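Local coordinates for protein proteasome accessory factor B/C (PafBC) (PDB 6SJ9) that regulates transcription in the bacterial DNA damage response, probably binding DNA through its winged helix-turn-helix domains, at residues R508-S511 with E516-E519; E537-C540 with G545-N548. All coordinates share one frame; numbering follows the deposited sequence.

Each contact is part of an antiparallel hairpin in one five-stranded sheet of the second WYL domain, whose Sm-like fold is built on this strand meander. Contact 1 closes the turn between strands 503-510 and 517-530; contact 2 closes the one between 533-540 and 545-550. They follow one another along the chain, and strands 517-530 and 533-540, one from each hairpin, are neighbours that join the two pairs. The contact centres lie about 15 Å apart and the nearest atoms about 5 Å, without touching. Contact 1 is the more exposed, its centre about 31 Å from the centre of the chain, against about 23 Å for contact 2. The potassium site, formed by L16, T18, I81, K83 and S85, belongs to neither hairpin.

Contact 1 of 2, residues R508-S511 with E516-E519; sequences RYFS and EVTE
With CG of R508 set beside its own backbone N (chi1 -76°) and the chain extended from there to NE, and E519 reaching out with CG turned away from its backbone N (chi1 -159°), the two side chains run alongside each other in the same direction. They end in a salt bridge: R508 NE donates to E519 OE2 at 3.0 Å, nearly straight. The oxygen lies in the guanidinium plane, but the nitrogen meets it from above the carboxylate plane, and NH2 of R508 adds a weak second bond to the same OE2. The other carboxylate oxygen of E519 is held by R506. Further along this face, F510 presents CD1 obliquely to CG1 of V517, 3.7 Å away. These pairs belong to a beta hairpin of the WYL domain: Y509 and T518 form a hydrogen-bonded pair, with Y509 N to T518 O at 2.8 Å and T518 N to Y509 O at 2.9 Å, while R508-E519 and F510-V517 are non-hydrogen-bonded. Beyond them, S511 N closes the turn end with a 2.9 Å bond to E516 O, approaching from above that carbonyl plane, and S511 OG bonds to D515. On the Y509 face, a water donates to Y509 O and also bonds T518 OG1, which has R520 as a further partner. The tyrosine ring leads away from T518, and its hydroxyl bonds the backbone N of R550.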
ATOM      1  N   ARG A 508     -16.199   2.816  27.524  1.00 34.50           N
ATOM      2  CA  ARG A 508     -15.193   3.715  28.084  1.00 40.27           C
ATOM      3  C   ARG A 508     -13.856   3.334  27.469  1.00 38.63           C
ATOM      4  O   ARG A 508     -13.394   2.210  27.641  1.00 35.25           O
ATOM      5  CB  ARG A 508     -15.153   3.629  29.600  1.00 40.96           C
ATOM      6  CG  ARG A 508     -16.360   4.388  30.218  1.00 44.46           C
ATOM      7  CD  ARG A 508     -16.286   4.188  31.694  1.00 51.81           C
ATOM      8  NE  ARG A 508     -17.468   4.649  32.357  1.00 63.59           N
ATOM      9  CZ  ARG A 508     -17.773   4.261  33.589  1.00 72.05           C
ATOM     10  NH1 ARG A 508     -16.960   3.404  34.213  1.00 72.72           N
ATOM     11  NH2 ARG A 508     -18.870   4.725  34.186  1.00 73.57           N
ATOM     12  N   TYR A 509     -13.290   4.221  26.668  1.00 40.46           N
ATOM     13  CA  TYR A 509     -12.150   3.886  25.827  1.00 43.00           C
ATOM     14  C   TYR A 509     -10.972   4.713  26.321  1.00 45.90           C
ATOM     15  O   TYR A 509     -11.085   5.927  26.384  1.00 44.96           O
ATOM     16  CB  TYR A 509     -12.477   4.204  24.374  1.00 41.08           C
ATOM     17  CG  TYR A 509     -11.509   3.649  23.361  1.00 38.85           C
ATOM     18  CD1 TYR A 509     -11.333   2.283  23.230  1.00 36.03           C
ATOM     19  CD2 TYR A 509     -10.816   4.492  22.487  1.00 40.50           C
ATOM     20  CE1 TYR A 509     -10.464   1.725  22.282  1.00 34.18           C
ATOM     21  CE2 TYR A 509      -9.904   3.939  21.537  1.00 43.09           C
ATOM     22  CZ  TYR A 509      -9.747   2.553  21.447  1.00 38.61           C
ATOM     23  OH  TYR A 509      -8.916   1.965  20.493  1.00 43.71           O
ATOM     24  N   PHE A 510      -9.857   4.052  26.675  1.00 47.78           N
ATOM     25  CA  PHE A 510      -8.640   4.756  27.087  1.00 49.22           C
ATOM     26  C   PHE A 510      -8.088   5.630  25.960  1.00 45.27           C
ATOM     27  O   PHE A 510      -8.092   5.255  24.796  1.00 43.61           O
ATOM     28  CB  PHE A 510      -7.535   3.776  27.497  1.00 44.32           C
ATOM     29  CG  PHE A 510      -7.719   3.176  28.852  1.00 45.39           C
ATOM     30  CD1 PHE A 510      -7.706   3.952  29.970  1.00 47.79           C
ATOM     31  CD2 PHE A 510      -7.850   1.793  28.983  1.00 47.92           C
ATOM     32  CE1 PHE A 510      -7.881   3.400  31.198  1.00 51.43           C
ATOM     33  CE2 PHE A 510      -7.993   1.227  30.191  1.00 50.89           C
ATOM     34  CZ  PHE A 510      -8.016   2.035  31.313  1.00 54.71           C
ATOM     35  N   SER A 511      -7.597   6.798  26.320  1.00 47.18           N
ATOM     36  CA  SER A 511      -6.798   7.584  25.400  1.00 53.40           C
ATOM     37  C   SER A 511      -5.451   6.890  25.149  1.00 56.50           C
ATOM     38  O   SER A 511      -5.093   5.905  25.801  1.00 53.63           O
ATOM     39  CB  SER A 511      -6.557   8.963  25.975  1.00 51.59           C
ATOM     40  OG  SER A 511      -5.763   8.746  27.132  1.00 55.63           O
ATOM     41  N   GLU A 516      -6.705   8.981  30.559  1.00 60.26           N
ATOM     42  CA  GLU A 516      -8.084   9.438  30.435  1.00 56.79           C
ATOM     43  C   GLU A 516      -8.917   8.403  29.694  1.00 55.46           C
ATOM     44  O   GLU A 516      -8.391   7.487  29.044  1.00 58.10           O
ATOM     45  CB  GLU A 516      -8.132  10.705  29.579  1.00 62.55           C
ATOM     46  CG  GLU A 516      -7.115  11.788  29.918  1.00 75.70           C
ATOM     47  CD  GLU A 516      -7.213  12.975  28.956  1.00 84.15           C
ATOM     48  OE1 GLU A 516      -7.116  14.143  29.407  1.00 88.73           O
ATOM     49  OE2 GLU A 516      -7.442  12.730  27.744  1.00 83.58           O
ATOM     50  N   VAL A 517     -10.225   8.618  29.696  1.00 49.16           N
ATOM     51  CA  VAL A 517     -11.129   7.791  28.911  1.00 50.73           C
ATOM     52  C   VAL A 517     -12.125   8.715  28.248  1.00 51.87           C
ATOM     53  O   VAL A 517     -12.420   9.801  28.761  1.00 55.18           O
ATOM     54  CB  VAL A 517     -11.895   6.740  29.748  1.00 51.43           C
ATOM     55  CG1 VAL A 517     -10.935   5.713  30.400  1.00 52.65           C
ATOM     56  CG2 VAL A 517     -12.728   7.471  30.822  1.00 49.53           C
ATOM     57  N   THR A 518     -12.559   8.318  27.069  1.00 48.51           N
ATOM     58  CA  THR A 518     -13.745   8.874  26.444  1.00 54.79           C
ATOM     59  C   THR A 518     -14.873   7.880  26.727  1.00 56.59           C
ATOM     60  O   THR A 518     -14.648   6.659  26.828  1.00 48.93           O
ATOM     61  CB  THR A 518     -13.571   9.088  24.925  1.00 52.39           C
ATOM     62  OG1 THR A 518     -13.140   7.867  24.316  1.00 52.23           O
ATOM     63  CG2 THR A 518     -12.527  10.175  24.623  1.00 50.07           C
ATOM     64  N   GLU A 519     -16.086   8.410  26.838  1.00 57.17           N
ATOM     65  CA  GLU A 519     -17.271   7.625  27.134  1.00 53.86           C
ATOM     66  C   GLU A 519     -18.262   7.806  25.997  1.00 47.46           C
ATOM     67  O   GLU A 519     -18.556   8.940  25.610  1.00 44.24           O
ATOM     68  CB  GLU A 519     -17.880   8.064  28.480  1.00 56.05           C
ATOM     69  CG  GLU A 519     -18.788   7.016  29.135  1.00 59.67           C
ATOM     70  CD  GLU A 519     -19.485   7.462  30.475  1.00 65.79           C
ATOM     71  OE1 GLU A 519     -19.877   8.668  30.647  1.00 66.97           O
ATOM     72  OE2 GLU A 519     -19.583   6.583  31.373  1.00 63.19           O
TER
HETATM   73  O   HOH W   1     -10.220   7.753  24.098  1.00 52.87           O

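Contact 2 of 2, residues E537-C540 with G545-N548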
ATOM      1  N   GLU A 537     -15.024  -3.155  15.182  1.00 33.11           N
ATOM      2  CA  GLU A 537     -15.696  -2.125  14.418  1.00 36.60           C
ATOM      3  C   GLU A 537     -17.060  -1.834  15.058  1.00 36.38           C
ATOM      4  O   GLU A 537     -17.786  -2.757  15.465  1.00 35.68           O
ATOM      5  CB  GLU A 537     -15.902  -2.608  12.984  1.00 34.41           C
ATOM      6  CG  GLU A 537     -16.549  -1.590  12.124  1.00 36.06           C
ATOM      7  CD  GLU A 537     -17.083  -2.230  10.816  1.00 44.54           C
ATOM      8  OE1 GLU A 537     -16.753  -1.708   9.731  1.00 46.27           O
ATOM      9  OE2 GLU A 537     -17.806  -3.274  10.872  1.00 44.13           O
ATOM     10  N   ALA A 538     -17.377  -0.554  15.209  1.00 35.15           N
ATOM     11  CA  ALA A 538     -18.601  -0.168  15.892  1.00 34.45           C
ATOM     12  C   ALA A 538     -19.077   1.177  15.359  1.00 36.22           C
ATOM     13  O   ALA A 538     -18.278   2.053  15.027  1.00 39.45           O
ATOM     14  CB  ALA A 538     -18.372  -0.071  17.399  1.00 33.51           C
ATOM     15  N   TYR A 539     -20.388   1.346  15.298  1.00 31.84           N
ATOM     16  CA  TYR A 539     -20.937   2.664  15.006  1.00 34.24           C
ATOM     17  C   TYR A 539     -20.880   3.472  16.299  1.00 36.87           C
ATOM     18  O   TYR A 539     -21.489   3.083  17.294  1.00 36.21           O
ATOM     19  CB  TYR A 539     -22.377   2.577  14.442  1.00 32.50           C
ATOM     20  CG  TYR A 539     -22.844   3.978  14.015  1.00 39.20           C
ATOM     21  CD1 TYR A 539     -23.463   4.825  14.912  1.00 39.00           C
ATOM     22  CD2 TYR A 539     -22.602   4.459  12.727  1.00 45.25           C
ATOM     23  CE1 TYR A 539     -23.863   6.128  14.545  1.00 45.49           C
ATOM     24  CE2 TYR A 539     -23.003   5.755  12.342  1.00 45.74           C
ATOM     25  CZ  TYR A 539     -23.634   6.581  13.266  1.00 49.72           C
ATOM     26  OH  TYR A 539     -24.025   7.850  12.917  1.00 53.55           O
ATOM     27  N   CYS A 540     -20.111   4.557  16.304  1.00 34.98           N
ATOM     28  CA  CYS A 540     -19.925   5.366  17.492  1.00 37.51           C
ATOM     29  C   CYS A 540     -20.932   6.511  17.490  1.00 43.29           C
ATOM     30  O   CYS A 540     -20.969   7.297  16.541  1.00 43.36           O
ATOM     31  CB  CYS A 540     -18.507   5.906  17.581  1.00 36.52           C
ATOM     32  SG  CYS A 540     -18.313   7.102  18.975  1.00 41.48           S
ATOM     33  N   GLY A 545     -20.374   8.033  13.438  1.00 45.73           N
ATOM     34  CA  GLY A 545     -19.805   7.277  12.338  1.00 39.77           C
ATOM     35  C   GLY A 545     -19.152   5.998  12.834  1.00 41.05           C
ATOM     36  O   GLY A 545     -18.888   5.812  14.035  1.00 37.72           O
ATOM     37  N   VAL A 546     -18.789   5.164  11.869  1.00 37.24           N
ATOM     38  CA  VAL A 546     -18.182   3.879  12.181  1.00 37.52           C
ATOM     39  C   VAL A 546     -16.738   4.155  12.554  1.00 37.39           C
ATOM     40  O   VAL A 546     -16.063   4.949  11.897  1.00 38.31           O
ATOM     41  CB  VAL A 546     -18.299   2.912  10.985  1.00 39.38           C
ATOM     42  CG1 VAL A 546     -17.550   1.640  11.286  1.00 38.44           C
ATOM     43  CG2 VAL A 546     -19.807   2.557  10.692  1.00 40.86           C
ATOM     44  N   ARG A 547     -16.296   3.592  13.672  1.00 35.67           N
ATOM     45  CA  ARG A 547     -14.901   3.643  14.057  1.00 38.69           C
ATOM     46  C   ARG A 547     -14.431   2.232  14.348  1.00 38.56           C
ATOM     47  O   ARG A 547     -15.245   1.320  14.540  1.00 38.33           O
ATOM     48  CB  ARG A 547     -14.687   4.522  15.300  1.00 41.25           C
ATOM     49  CG  ARG A 547     -15.115   5.988  15.111  1.00 43.35           C
ATOM     50  CD  ARG A 547     -14.056   6.708  14.296  1.00 47.13           C
ATOM     51  NE  ARG A 547     -14.297   8.139  14.099  1.00 47.65           N
ATOM     52  CZ  ARG A 547     -15.205   8.668  13.278  1.00 51.26           C
ATOM     53  NH1 ARG A 547     -16.027   7.907  12.549  1.00 47.26           N
ATOM     54  NH2 ARG A 547     -15.300   9.988  13.193  1.00 57.36           N
ATOM     55  N   ASN A 548     -13.103   2.066  14.416  1.00 35.72           N
ATOM     56  CA  ASN A 548     -12.475   0.791  14.725  1.00 39.02           C
ATOM     57  C   ASN A 548     -11.617   1.001  15.937  1.00 40.38           C
ATOM     58  O   ASN A 548     -10.685   1.799  15.894  1.00 44.96           O
ATOM     59  CB  ASN A 548     -11.642   0.271  13.531  1.00 37.93           C
ATOM     60  CG  ASN A 548     -12.534  -0.177  12.433  1.00 38.27           C
ATOM     61  OD1 ASN A 548     -12.904  -1.344  12.396  1.00 42.42           O
ATOM     62  ND2 ASN A 548     -13.001   0.746  11.604  1.00 41.62           N
TER
HETATM   63  O   HOH W   2     -15.036   0.045   9.226  1.00 36.57           O
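Y539 lays one face of its ring over G545: CE2 comes within 3.5 Å of G545 CA, and the glycine N also lies over that face. The ring swings across to the partner strand because chi1 of Y539 (-174°) sets CG opposite its backbone N, and CD2, at the ring's edge, meets V546 CG2 at 3.9 Å. Putting an alanine at Y539 would probably bare the G545 backbone and take the ring edge away from V546 CG2. On the same face, V546 CG1 packs against E537 CG at 3.5 Å, and E537 CB sits 3.3 Å from N548 OD1. Behind these side chains, A538 and R547 exchange two 2.9 Å backbone bonds, and C540 and G545 another two, of which C540 N to G545 O is 2.9 Å. R547 bends back at chi2 (-77°), letting NH1 bond V546 O on its own strand. A water lies between E537 OE1 and N548 ND2, though its doubtfully short approach to OE1 carries little weight. Further out, R526 forms a salt bridge with E537 OE2, while Y528 and T580 hold the N548 amide. Four successive antiparallel pairs, with one short loop joining the two strands, form a beta hairpin at the outer strand of the WYL domain's Sm-like sheet.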